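Local coordinates for protein 5-cytosine DNA methyltransferase (PDB 3QV2) that probably transfers a methyl group from S-adenosyl-L-methionine to carbon 5 of cytosine in tRNA, and possibly in DNA, at residues K9-F17 with L75-P85; F38-N48 with E57-I67. All coordinates share one frame; numbering follows the deposited sequence.

Contact 1 (K9-F17 with L75-P85). With SAH (S-adenosyl-L-homocysteine), chain B; SO4 (sulfate ion), chain D.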
loop_
_atom_site.group_PDB
_atom_site.type_symbol
_atom_site.label_atom_id
_atom_site.label_comp_id
_atom_site.label_asym_id
_atom_site.label_seq_id
_atom_site.Cartn_x
_atom_site.Cartn_y
_atom_site.Cartn_z
ATOM N N LYS A 9 12.586 24.758 -4.491
ATOM C CA LYS A 9 12.424 23.595 -5.351
ATOM C C LYS A 9 11.051 22.967 -5.142
ATOM O O LYS A 9 10.452 23.106 -4.075
ATOM C CB LYS A 9 13.528 22.565 -5.106
ATOM C CG LYS A 9 13.789 21.676 -6.308
ATOM C CD LYS A 9 14.260 22.509 -7.493
ATOM C CE LYS A 9 13.876 21.872 -8.816
ATOM N NZ LYS A 9 12.396 21.778 -8.957
ATOM N N GLN A 10 10.556 22.277 -6.163
ATOM C CA GLN A 10 9.199 21.751 -6.127
ATOM C C GLN A 10 9.145 20.261 -6.452
ATOM O O GLN A 10 10.002 19.735 -7.165
ATOM C CB GLN A 10 8.309 22.537 -7.093
ATOM C CG GLN A 10 6.827 22.235 -6.969
ATOM C CD GLN A 10 5.982 23.119 -7.865
ATOM O OE1 GLN A 10 4.763 22.968 -7.934
ATOM N NE2 GLN A 10 6.631 24.049 -8.558
ATOM N N VAL A 11 8.132 19.588 -5.919
ATOM C CA VAL A 11 7.923 18.171 -6.186
ATOM C C VAL A 11 6.613 17.953 -6.934
ATOM O O VAL A 11 5.531 18.084 -6.361
ATOM C CB VAL A 11 7.907 17.345 -4.885
ATOM C CG1 VAL A 11 7.554 15.895 -5.182
ATOM C CG2 VAL A 11 9.252 17.437 -4.184
ATOM N N ASN A 12 6.717 17.627 -8.217
ATOM C CA ASN A 12 5.547 17.363 -9.041
ATOM C C ASN A 12 5.455 15.881 -9.383
ATOM O O ASN A 12 6.279 15.355 -10.131
ATOM C CB ASN A 12 5.591 18.210 -10.312
ATOM C CG ASN A 12 5.760 19.689 -10.018
ATOM O OD1 ASN A 12 6.711 20.321 -10.475
ATOM N ND2 ASN A 12 4.839 20.245 -9.239
ATOM N N VAL A 13 4.446 15.213 -8.832
ATOM C CA VAL A 13 4.379 13.757 -8.882
ATOM C C VAL A 13 3.321 13.220 -9.841
ATOM O O VAL A 13 2.183 13.689 -9.854
ATOM C CB VAL A 13 4.088 13.170 -7.483
ATOM C CG1 VAL A 13 4.171 11.651 -7.518
ATOM C CG2 VAL A 13 5.052 13.735 -6.452
ATOM N N ILE A 14 3.707 12.229 -10.637
ATOM C CA ILE A 14 2.739 11.431 -11.375
ATOM C C ILE A 14 2.454 10.171 -10.566
ATOM O O ILE A 14 3.318 9.306 -10.424
ATOM C CB ILE A 14 3.253 11.027 -12.767
ATOM C CG1 ILE A 14 3.713 12.253 -13.557
ATOM C CG2 ILE A 14 2.169 10.278 -13.527
ATOM C CD1 ILE A 14 4.196 11.929 -14.955
ATOM N N GLU A 15 1.243 10.075 -10.029
ATOM C CA GLU A 15 0.878 8.969 -9.151
ATOM C C GLU A 15 0.308 7.797 -9.945
ATOM O O GLU A 15 -0.908 7.632 -10.041
ATOM C CB GLU A 15 -0.124 9.448 -8.099
ATOM C CG GLU A 15 -0.280 8.539 -6.891
ATOM C CD GLU A 15 -1.104 9.182 -5.789
ATOM O OE1 GLU A 15 -1.312 8.533 -4.743
ATOM O OE2 GLU A 15 -1.544 10.337 -5.967
ATOM N N PHE A 16 1.192 6.986 -10.515
ATOM C CA PHE A 16 0.776 5.828 -11.296
ATOM C C PHE A 16 0.116 4.776 -10.411
ATOM O O PHE A 16 0.547 4.547 -9.280
ATOM C CB PHE A 16 1.969 5.214 -12.028
ATOM C CG PHE A 16 2.587 6.120 -13.057
ATOM C CD1 PHE A 16 1.928 6.390 -14.244
ATOM C CD2 PHE A 16 3.834 6.685 -12.847
ATOM C CE1 PHE A 16 2.495 7.215 -15.196
ATOM C CE2 PHE A 16 4.408 7.510 -13.798
ATOM C CZ PHE A 16 3.738 7.775 -14.974
ATOM N N PHE A 17 -0.924 4.133 -10.936
ATOM C CA PHE A 17 -1.680 3.140 -10.180
ATOM C C PHE A 17 -2.076 3.727 -8.831
ATOM O O PHE A 17 -1.900 3.098 -7.789
ATOM C CB PHE A 17 -0.854 1.865 -9.990
ATOM C CG PHE A 17 -0.073 1.462 -11.209
ATOM C CD1 PHE A 17 -0.686 0.784 -12.252
ATOM C CD2 PHE A 17 1.275 1.766 -11.316
ATOM C CE1 PHE A 17 0.032 0.417 -13.378
ATOM C CE2 PHE A 17 1.997 1.403 -12.437
ATOM C CZ PHE A 17 1.375 0.728 -13.469
ATOM N N LEU A 75 2.755 16.736 -18.705
ATOM C CA LEU A 75 2.478 16.964 -17.291
ATOM C C LEU A 75 3.580 17.784 -16.625
ATOM O O LEU A 75 3.361 18.393 -15.579
ATOM C CB LEU A 75 2.299 15.631 -16.559
ATOM C CG LEU A 75 0.895 15.023 -16.542
ATOM C CD1 LEU A 75 0.184 15.219 -17.870
ATOM C CD2 LEU A 75 0.953 13.547 -16.167
ATOM N N ASN A 76 4.760 17.796 -17.236
ATOM C CA ASN A 76 5.898 18.533 -16.697
ATOM C C ASN A 76 6.161 18.198 -15.234
ATOM O O ASN A 76 6.343 19.087 -14.403
ATOM C CB ASN A 76 5.699 20.042 -16.867
ATOM C CG ASN A 76 5.629 20.459 -18.323
ATOM O OD1 ASN A 76 4.725 21.190 -18.729
ATOM N ND2 ASN A 76 6.583 19.989 -19.118
ATOM N N CYS A 77 6.177 16.907 -14.922
ATOM C CA CYS A 77 6.435 16.453 -13.562
ATOM C C CYS A 77 7.881 15.999 -13.415
ATOM O O CYS A 77 8.562 15.739 -14.405
ATOM C CB CYS A 77 5.485 15.317 -13.180
ATOM S SG CYS A 77 3.778 15.838 -12.901
ATOM N N ASN A 78 8.344 15.904 -12.172
ATOM C CA ASN A 78 9.721 15.511 -11.898
ATOM C C ASN A 78 9.820 14.349 -10.914
ATOM O O ASN A 78 10.891 14.070 -10.377
ATOM C CB ASN A 78 10.523 16.707 -11.380
ATOM C CG ASN A 78 9.929 17.304 -10.118
ATOM O OD1 ASN A 78 9.100 16.681 -9.452
ATOM N ND2 ASN A 78 10.353 18.516 -9.780
ATOM N N THR A 79 8.700 13.673 -10.684
ATOM C CA THR A 79 8.663 12.581 -9.720
ATOM C C THR A 79 7.677 11.485 -10.123
ATOM O O THR A 79 6.585 11.766 -10.616
ATOM C CB THR A 79 8.302 13.091 -8.313
ATOM O OG1 THR A 79 9.226 14.114 -7.920
ATOM C CG2 THR A 79 8.353 11.959 -7.307
ATOM N N TRP A 80 8.076 10.236 -9.905
ATOM C CA TRP A 80 7.217 9.091 -10.175
ATOM C C TRP A 80 6.932 8.307 -8.900
ATOM O O TRP A 80 7.845 7.770 -8.276
ATOM C CB TRP A 80 7.865 8.157 -11.198
ATOM C CG TRP A 80 7.768 8.613 -12.620
ATOM C CD1 TRP A 80 7.413 9.853 -13.068
ATOM C CD2 TRP A 80 8.027 7.826 -13.786
ATOM N NE1 TRP A 80 7.439 9.885 -14.442
ATOM C CE2 TRP A 80 7.813 8.645 -14.909
ATOM C CE3 TRP A 80 8.420 6.496 -13.992
ATOM C CZ2 TRP A 80 7.977 8.194 -16.214
ATOM C CZ3 TRP A 80 8.583 6.044 -15.289
ATOM C CH2 TRP A 80 8.362 6.891 -16.383
ATOM N N PHE A 81 5.661 8.252 -8.514
ATOM C CA PHE A 81 5.221 7.361 -7.445
ATOM C C PHE A 81 4.397 6.245 -8.063
ATOM O O PHE A 81 3.556 6.495 -8.928
ATOM C CB PHE A 81 4.381 8.110 -6.409
ATOM C CG PHE A 81 5.178 9.021 -5.521
ATOM C CD1 PHE A 81 6.558 9.056 -5.602
ATOM C CD2 PHE A 81 4.546 9.835 -4.596
ATOM C CE1 PHE A 81 7.292 9.890 -4.783
ATOM C CE2 PHE A 81 5.275 10.672 -3.774
ATOM C CZ PHE A 81 6.650 10.697 -3.869
ATOM N N MET A 82 4.631 5.012 -7.626
ATOM C CA MET A 82 3.910 3.883 -8.198
ATOM C C MET A 82 3.957 2.616 -7.351
ATOM O O MET A 82 4.982 2.280 -6.755
ATOM C CB MET A 82 4.441 3.569 -9.597
ATOM C CG MET A 82 5.848 2.996 -9.607
ATOM S SD MET A 82 6.364 2.469 -11.252
ATOM C CE MET A 82 6.185 3.995 -12.167
ATOM N N SER A 83 2.829 1.919 -7.312
ATOM C CA SER A 83 2.766 0.574 -6.765
ATOM C C SER A 83 2.026 -0.308 -7.762
ATOM O O SER A 83 0.808 -0.477 -7.674
ATOM C CB SER A 83 2.070 0.566 -5.404
ATOM O OG SER A 83 0.793 1.170 -5.483
ATOM N N PRO A 84 2.766 -0.858 -8.734
ATOM C CA PRO A 84 2.212 -1.640 -9.844
ATOM C C PRO A 84 1.426 -2.849 -9.357
ATOM O O PRO A 84 1.659 -3.310 -8.240
ATOM C CB PRO A 84 3.462 -2.103 -10.601
ATOM C CG PRO A 84 4.518 -1.110 -10.237
ATOM C CD PRO A 84 4.233 -0.746 -8.815
ATOM N N PRO A 85 0.502 -3.358 -10.186
ATOM C CA PRO A 85 -0.237 -4.577 -9.848
ATOM C C PRO A 85 0.723 -5.663 -9.374
ATOM O O PRO A 85 1.772 -5.862 -9.987
ATOM C CB PRO A 85 -0.877 -4.969 -11.179
ATOM C CG PRO A 85 -1.068 -3.672 -11.887
ATOM C CD PRO A 85 0.113 -2.822 -11.502
HETATM N N SAH B . -1.105 2.029 -3.952
HETATM C CA SAH B . -2.495 2.308 -4.256
HETATM C CB SAH B . -3.151 1.120 -4.947
HETATM C CG SAH B . -2.293 0.191 -5.771
HETATM S SD SAH B . -3.096 -1.253 -6.496
HETATM C C SAH B . -3.219 2.675 -2.986
HETATM O O SAH B . -4.460 2.458 -2.886
HETATM O OXT SAH B . -2.579 3.208 -2.016
HETATM C "C5'" SAH B . -2.817 -1.258 -8.254
HETATM C "C4'" SAH B . -3.649 -0.365 -9.099
HETATM O "O4'" SAH B . -3.102 -0.329 -10.371
HETATM C "C3'" SAH B . -4.999 -0.920 -9.221
HETATM O "O3'" SAH B . -5.904 -0.098 -8.566
HETATM C "C2'" SAH B . -5.311 -0.979 -10.626
HETATM O "O2'" SAH B . -6.541 -0.390 -10.864
HETATM C "C1'" SAH B . -4.242 -0.219 -11.280
HETATM N N9 SAH B . -4.001 -0.685 -12.615
HETATM C C8 SAH B . -3.826 -1.928 -13.083
HETATM N N7 SAH B . -3.631 -1.833 -14.408
HETATM C C5 SAH B . -3.689 -0.526 -14.762
HETATM C C6 SAH B . -3.560 0.145 -15.979
HETATM N N6 SAH B . -3.315 -0.582 -17.200
HETATM N N1 SAH B . -3.674 1.485 -15.984
HETATM C C2 SAH B . -3.904 2.182 -14.862
HETATM N N3 SAH B . -4.029 1.560 -13.685
HETATM C C4 SAH B . -3.928 0.220 -13.609
HETATM S S SO4 D . 12.077 20.459 -12.230
HETATM O O1 SO4 D . 10.940 19.815 -12.882
HETATM O O2 SO4 D . 12.589 19.609 -11.159
HETATM O O3 SO4 D . 13.129 20.678 -13.219
HETATM O O4 SO4 D . 11.648 21.736 -11.668
#
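The side-chain amide of Asn78 bridges Gln10 and Asn12, imitating a strand backbone where the parallel pairing of 11-16 with 79-82 begins. Its ND2 donates to Gln10 O (2.9 Å) and, like the poorly ordered Lys9, hydrogen-bonds a sulfate, probably a crystallisation ion. Its OD1 receives Asn12 N (2.8 Å) from one face of the amide plane and the Thr79 hydroxyl from the other. A chi1 of 58°, with CG between backbone N and carbonyl carbon, turns the amide toward the neighbouring strand. Next, Val13 lays CG1 over the face of the Phe81 ring, 3.8 Å from its centroid. Ile14, on the other side of the sheet, fits CG1 against Cys77 CB and CD1 against Leu75 CD2, while its N gives a nearly straight bond to Thr79 O (2.9 Å). Phe16 then drives its CE2 edge into the face of Trp80, a T-shaped pair with planes at 79°, and the Met82 methyl CE lies 3.6 Å from Phe16 CD2. Phe17 closes the run: Pro84 CA and Pro85 CD lie over one face of its ring, and the S-adenosyl-L-homocysteine ribose sits at its edge. Ser83 OG accepts from the ligand's amino N (2.6 Å). Strand 36-41 flanks 11-16, strand 125-130 borders 79-82, helix 22-29 packs on the Phe81 side, and helix 106-115 covers Met82 and Pro84.

Contact 2 (F38-N48 with E57-I67). With SAH (S-adenosyl-L-homocysteine), chain B; SO4 (sulfate ion), chain C.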
loop_
_atom_site.group_PDB
_atom_site.type_symbol
_atom_site.label_atom_id
_atom_site.label_comp_id
_atom_site.label_asym_id
_atom_site.label_seq_id
_atom_site.Cartn_x
_atom_site.Cartn_y
_atom_site.Cartn_z
ATOM N N PHE A 38 0.033 16.418 -7.382
ATOM C CA PHE A 38 -0.137 15.015 -7.741
ATOM C C PHE A 38 -1.068 14.833 -8.938
ATOM O O PHE A 38 -2.145 15.423 -8.995
ATOM C CB PHE A 38 -0.669 14.220 -6.545
ATOM C CG PHE A 38 0.280 14.163 -5.379
ATOM C CD1 PHE A 38 1.165 13.106 -5.240
ATOM C CD2 PHE A 38 0.285 15.162 -4.419
ATOM C CE1 PHE A 38 2.039 13.050 -4.170
ATOM C CE2 PHE A 38 1.155 15.112 -3.347
ATOM C CZ PHE A 38 2.032 14.054 -3.221
ATOM N N ILE A 39 -0.638 14.017 -9.896
ATOM C CA ILE A 39 -1.474 13.648 -11.036
ATOM C C ILE A 39 -1.660 12.135 -11.065
ATOM O O ILE A 39 -0.812 11.407 -11.581
ATOM C CB ILE A 39 -0.878 14.114 -12.379
ATOM C CG1 ILE A 39 -0.846 15.643 -12.453
ATOM C CG2 ILE A 39 -1.689 13.563 -13.537
ATOM C CD1 ILE A 39 0.265 16.281 -11.648
ATOM N N PRO A 40 -2.777 11.660 -10.501
ATOM C CA PRO A 40 -3.076 10.233 -10.345
ATOM C C PRO A 40 -3.575 9.575 -11.629
ATOM O O PRO A 40 -4.390 10.157 -12.346
ATOM C CB PRO A 40 -4.191 10.235 -9.296
ATOM C CG PRO A 40 -4.888 11.528 -9.507
ATOM C CD PRO A 40 -3.828 12.512 -9.919
ATOM N N PHE A 41 -3.079 8.373 -11.907
ATOM C CA PHE A 41 -3.548 7.571 -13.032
ATOM C C PHE A 41 -4.036 6.216 -12.532
ATOM O O PHE A 41 -3.300 5.496 -11.855
ATOM C CB PHE A 41 -2.427 7.358 -14.054
ATOM C CG PHE A 41 -2.187 8.534 -14.958
ATOM C CD1 PHE A 41 -2.680 8.541 -16.254
ATOM C CD2 PHE A 41 -1.458 9.625 -14.520
ATOM C CE1 PHE A 41 -2.456 9.619 -17.090
ATOM C CE2 PHE A 41 -1.232 10.707 -15.350
ATOM C CZ PHE A 41 -1.731 10.703 -16.637
ATOM N N ASP A 42 -5.276 5.871 -12.863
ATOM C CA ASP A 42 -5.825 4.568 -12.507
ATOM C C ASP A 42 -7.141 4.325 -13.241
ATOM O O ASP A 42 -7.925 5.251 -13.451
ATOM C CB ASP A 42 -6.019 4.456 -10.992
ATOM C CG ASP A 42 -6.112 3.016 -10.520
ATOM O OD1 ASP A 42 -6.878 2.239 -11.123
ATOM O OD2 ASP A 42 -5.408 2.662 -9.551
ATOM N N ILE A 43 -7.372 3.078 -13.637
ATOM C CA ILE A 43 -8.555 2.723 -14.414
ATOM C C ILE A 43 -9.681 2.166 -13.546
ATOM O O ILE A 43 -10.786 1.925 -14.034
ATOM C CB ILE A 43 -8.212 1.694 -15.504
ATOM C CG1 ILE A 43 -7.689 0.404 -14.871
ATOM C CG2 ILE A 43 -7.189 2.267 -16.469
ATOM C CD1 ILE A 43 -7.307 -0.663 -15.876
ATOM N N ASN A 44 -9.397 1.959 -12.264
ATOM C CA ASN A 44 -10.390 1.421 -11.340
ATOM C C ASN A 44 -11.383 2.493 -10.897
ATOM O O ASN A 44 -11.045 3.381 -10.111
ATOM C CB ASN A 44 -9.701 0.796 -10.124
ATOM C CG ASN A 44 -10.643 -0.049 -9.290
ATOM O OD1 ASN A 44 -11.378 0.468 -8.450
ATOM N ND2 ASN A 44 -10.623 -1.358 -9.516
ATOM N N GLU A 45 -12.608 2.402 -11.405
ATOM C CA GLU A 45 -13.632 3.411 -11.142
ATOM C C GLU A 45 -13.917 3.596 -9.653
ATOM O O GLU A 45 -14.048 4.723 -9.176
ATOM C CB GLU A 45 -14.924 3.079 -11.893
ATOM C CG GLU A 45 -14.789 3.118 -13.408
ATOM C CD GLU A 45 -16.124 2.995 -14.119
ATOM O OE1 GLU A 45 -17.166 2.945 -13.431
ATOM O OE2 GLU A 45 -16.130 2.949 -15.368
ATOM N N ILE A 46 -14.010 2.488 -8.925
ATOM C CA ILE A 46 -14.291 2.538 -7.495
ATOM C C ILE A 46 -13.142 3.195 -6.736
ATOM O O ILE A 46 -13.358 4.078 -5.905
ATOM C CB ILE A 46 -14.568 1.133 -6.915
ATOM C CG1 ILE A 46 -15.992 0.686 -7.254
ATOM C CG2 ILE A 46 -14.377 1.132 -5.408
ATOM C CD1 ILE A 46 -16.262 0.539 -8.737
ATOM N N ALA A 47 -11.921 2.767 -7.035
ATOM C CA ALA A 47 -10.736 3.331 -6.403
ATOM C C ALA A 47 -10.663 4.834 -6.644
ATOM O O ALA A 47 -10.413 5.609 -5.720
ATOM C CB ALA A 47 -9.481 2.646 -6.919
ATOM N N ASN A 48 -10.883 5.240 -7.890
ATOM C CA ASN A 48 -10.849 6.653 -8.252
ATOM C C ASN A 48 -11.871 7.479 -7.481
ATOM O O ASN A 48 -11.575 8.588 -7.043
ATOM C CB ASN A 48 -11.065 6.835 -9.755
ATOM C CG ASN A 48 -10.017 6.124 -10.586
ATOM O OD1 ASN A 48 -8.934 5.801 -10.098
ATOM N ND2 ASN A 48 -10.335 5.881 -11.853
ATOM N N GLU A 57 -9.680 15.879 -6.663
ATOM C CA GLU A 57 -9.015 15.991 -7.955
ATOM C C GLU A 57 -9.378 14.785 -8.809
ATOM O O GLU A 57 -9.561 13.686 -8.288
ATOM C CB GLU A 57 -7.499 16.076 -7.778
ATOM C CG GLU A 57 -7.037 17.259 -6.942
ATOM C CD GLU A 57 -5.551 17.215 -6.632
ATOM O OE1 GLU A 57 -4.795 16.599 -7.412
ATOM O OE2 GLU A 57 -5.144 17.795 -5.603
ATOM N N GLU A 58 -9.485 14.989 -10.117
ATOM C CA GLU A 58 -9.886 13.912 -11.016
ATOM C C GLU A 58 -8.737 12.959 -11.328
ATOM O O GLU A 58 -7.591 13.382 -11.485
ATOM C CB GLU A 58 -10.467 14.478 -12.313
ATOM C CG GLU A 58 -11.000 13.413 -13.258
ATOM C CD GLU A 58 -11.690 14.002 -14.470
ATOM O OE1 GLU A 58 -11.556 15.224 -14.696
ATOM O OE2 GLU A 58 -12.369 13.243 -15.193
ATOM N N VAL A 59 -9.054 11.672 -11.416
ATOM C CA VAL A 59 -8.065 10.659 -11.758
ATOM C C VAL A 59 -8.053 10.391 -13.259
ATOM O O VAL A 59 -9.102 10.177 -13.868
ATOM C CB VAL A 59 -8.340 9.329 -11.028
ATOM C CG1 VAL A 59 -7.294 8.296 -11.407
ATOM C CG2 VAL A 59 -8.366 9.541 -9.521
ATOM N N GLN A 60 -6.862 10.404 -13.850
ATOM C CA GLN A 60 -6.708 10.118 -15.273
ATOM C C GLN A 60 -6.880 8.625 -15.536
ATOM O O GLN A 60 -6.148 7.803 -14.986
ATOM C CB GLN A 60 -5.337 10.583 -15.767
ATOM C CG GLN A 60 -5.057 12.055 -15.531
ATOM C CD GLN A 60 -5.974 12.960 -16.324
ATOM O OE1 GLN A 60 -6.651 13.818 -15.761
ATOM N NE2 GLN A 60 -5.994 12.781 -17.640
ATOM N N VAL A 61 -7.846 8.283 -16.383
ATOM C CA VAL A 61 -8.174 6.886 -16.648
ATOM C C VAL A 61 -7.492 6.342 -17.899
ATOM O O VAL A 61 -7.797 5.238 -18.348
ATOM C CB VAL A 61 -9.697 6.678 -16.774
ATOM C CG1 VAL A 61 -10.387 7.032 -15.469
ATOM C CG2 VAL A 61 -10.257 7.510 -17.916
ATOM N N LYS A 62 -6.573 7.119 -18.463
ATOM C CA LYS A 62 -5.804 6.667 -19.615
ATOM C C LYS A 62 -5.023 5.406 -19.257
ATOM O O LYS A 62 -4.238 5.405 -18.310
ATOM C CB LYS A 62 -4.853 7.769 -20.087
ATOM C CG LYS A 62 -4.043 7.407 -21.321
ATOM C CD LYS A 62 -4.948 7.105 -22.505
ATOM C CE LYS A 62 -4.141 6.739 -23.742
ATOM N NZ LYS A 62 -5.007 6.532 -24.938
ATOM N N ASN A 63 -5.243 4.335 -20.014
ATOM C CA ASN A 63 -4.604 3.055 -19.721
ATOM C C ASN A 63 -3.083 3.138 -19.807
ATOM O O ASN A 63 -2.533 3.593 -20.809
ATOM C CB ASN A 63 -5.126 1.961 -20.656
ATOM C CG ASN A 63 -4.923 0.568 -20.094
ATOM O OD1 ASN A 63 -3.801 0.068 -20.031
ATOM N ND2 ASN A 63 -6.014 -0.069 -19.685
ATOM N N LEU A 64 -2.411 2.693 -18.750
ATOM C CA LEU A 64 -0.960 2.804 -18.651
ATOM C C LEU A 64 -0.227 1.810 -19.546
ATOM O O LEU A 64 1.000 1.855 -19.659
ATOM C CB LEU A 64 -0.506 2.644 -17.197
ATOM C CG LEU A 64 -0.521 3.902 -16.324
ATOM C CD1 LEU A 64 -1.738 4.759 -16.614
ATOM C CD2 LEU A 64 -0.458 3.544 -14.846
ATOM N N ASP A 65 -0.977 0.919 -20.184
ATOM C CA ASP A 65 -0.386 -0.044 -21.108
ATOM C C ASP A 65 0.116 0.634 -22.377
ATOM O O ASP A 65 1.080 0.179 -22.992
ATOM C CB ASP A 65 -1.396 -1.132 -21.485
ATOM C CG ASP A 65 -1.720 -2.057 -20.330
ATOM O OD1 ASP A 65 -0.963 -2.062 -19.337
ATOM O OD2 ASP A 65 -2.728 -2.788 -20.423
ATOM N N SER A 66 -0.538 1.725 -22.767
ATOM C CA SER A 66 -0.272 2.340 -24.063
ATOM C C SER A 66 -0.131 3.859 -24.020
ATOM O O SER A 66 -0.012 4.497 -25.065
ATOM C CB SER A 66 -1.378 1.965 -25.052
ATOM O OG SER A 66 -2.632 2.474 -24.624
ATOM N N ILE A 67 -0.146 4.441 -22.824
ATOM C CA ILE A 67 -0.049 5.894 -22.700
ATOM C C ILE A 67 1.206 6.428 -23.396
ATOM O O ILE A 67 2.297 5.874 -23.248
ATOM C CB ILE A 67 -0.086 6.360 -21.230
ATOM C CG1 ILE A 67 -0.178 7.888 -21.159
ATOM C CG2 ILE A 67 1.130 5.851 -20.476
ATOM C CD1 ILE A 67 -0.410 8.429 -19.764
HETATM N N SAH B . -1.105 2.029 -3.952
HETATM C CA SAH B . -2.495 2.308 -4.256
HETATM C CB SAH B . -3.151 1.120 -4.947
HETATM C CG SAH B . -2.293 0.191 -5.771
HETATM S SD SAH B . -3.096 -1.253 -6.496
HETATM C C SAH B . -3.219 2.675 -2.986
HETATM O O SAH B . -4.460 2.458 -2.886
HETATM O OXT SAH B . -2.579 3.208 -2.016
HETATM C "C5'" SAH B . -2.817 -1.258 -8.254
HETATM C "C4'" SAH B . -3.649 -0.365 -9.099
HETATM O "O4'" SAH B . -3.102 -0.329 -10.371
HETATM C "C3'" SAH B . -4.999 -0.920 -9.221
HETATM O "O3'" SAH B . -5.904 -0.098 -8.566
HETATM C "C2'" SAH B . -5.311 -0.979 -10.626
HETATM O "O2'" SAH B . -6.541 -0.390 -10.864
HETATM C "C1'" SAH B . -4.242 -0.219 -11.280
HETATM N N9 SAH B . -4.001 -0.685 -12.615
HETATM C C8 SAH B . -3.826 -1.928 -13.083
HETATM N N7 SAH B . -3.631 -1.833 -14.408
HETATM C C5 SAH B . -3.689 -0.526 -14.762
HETATM C C6 SAH B . -3.560 0.145 -15.979
HETATM N N6 SAH B . -3.315 -0.582 -17.200
HETATM N N1 SAH B . -3.674 1.485 -15.984
HETATM C C2 SAH B . -3.904 2.182 -14.862
HETATM N N3 SAH B . -4.029 1.560 -13.685
HETATM C C4 SAH B . -3.928 0.220 -13.609
HETATM S S SO4 C . -3.288 8.382 -27.717
HETATM O O1 SO4 C . -4.217 7.256 -27.652
HETATM O O2 SO4 C . -1.947 7.915 -27.383
HETATM O O3 SO4 C . -3.289 8.946 -29.065
HETATM O O4 SO4 C . -3.702 9.403 -26.756
HETATM O O HOH W 1 -2.252 18.186 -6.797
HETATM O O HOH W 2 -4.455 16.244 -10.049
#
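The Phe41 ring carries Gln60 CB over one face, 3.5 Å from the centroid in a CH-pi contact, while Lys62 O lies at its edge; Ile67 CD1 approaches CE1 obliquely (3.6 Å) and Leu64 CD1 packs on CB. This is the end of the second strand of a Rossmann-like class I methyltransferase fold, where an acidic residue takes the ribose of the cofactor. Phe41 and Gln60 form a single backbone bridge: Gln60 N donates to Pro40 O and Asp42 N to Gln60 O (3.0 Å), tying the strand end to the loop that follows helix 45-55. Val59 is wedged between Pro40 and Asn48, its CG1 lying 3.3 Å from Asn48 OD1. Asn48 ND2 donates to Asp42 O, tying the first turn of helix 45-55 to the backbone of the ribose-binding residue. Asp42 CG stands anti to the backbone N (chi1 -160°), which carries the carboxylate to both ribose hydroxyls; OD1 additionally accepts Asn44 N in an Asx turn, and OD2 also accepts a hydrogen bond from Gly19 N. Ile43 and Leu64 bring aliphatic carbons to the adenine. At the far end, two waters join Glu57 OE1 to the Phe38 backbone, and Arg24 makes a salt bridge with OE2. The adenine rim is read by Asn63 OD1, which accepts from SAH N6 (2.9 Å), and by Leu64 N, which donates to SAH N1 (3.3 Å).

In the fold
Contact 2 is nested in the chain between the two segments of contact 1, and the two centres lie 12 Å apart, on the same side of the molecule's centre. Strand 11-16 unites them: it runs between 79-82 and 36-41 in the six-stranded mixed sheet with order 2-1-3-4-6-5, and backbone bonds from Val13 and Glu15 to Ile39 fasten the two contacts together. Phe17, just past strand 11-16, packs against Leu64 of the 57-67 loop. The arrangement exemplifies a general principle of Rossmann-like methyltransferases: strand ends and the loops beside them share the cofactor, contact 1 bonding its amino group and packing on ribose and adenine, contact 2 bonding the ribose hydroxyls and adenine edge.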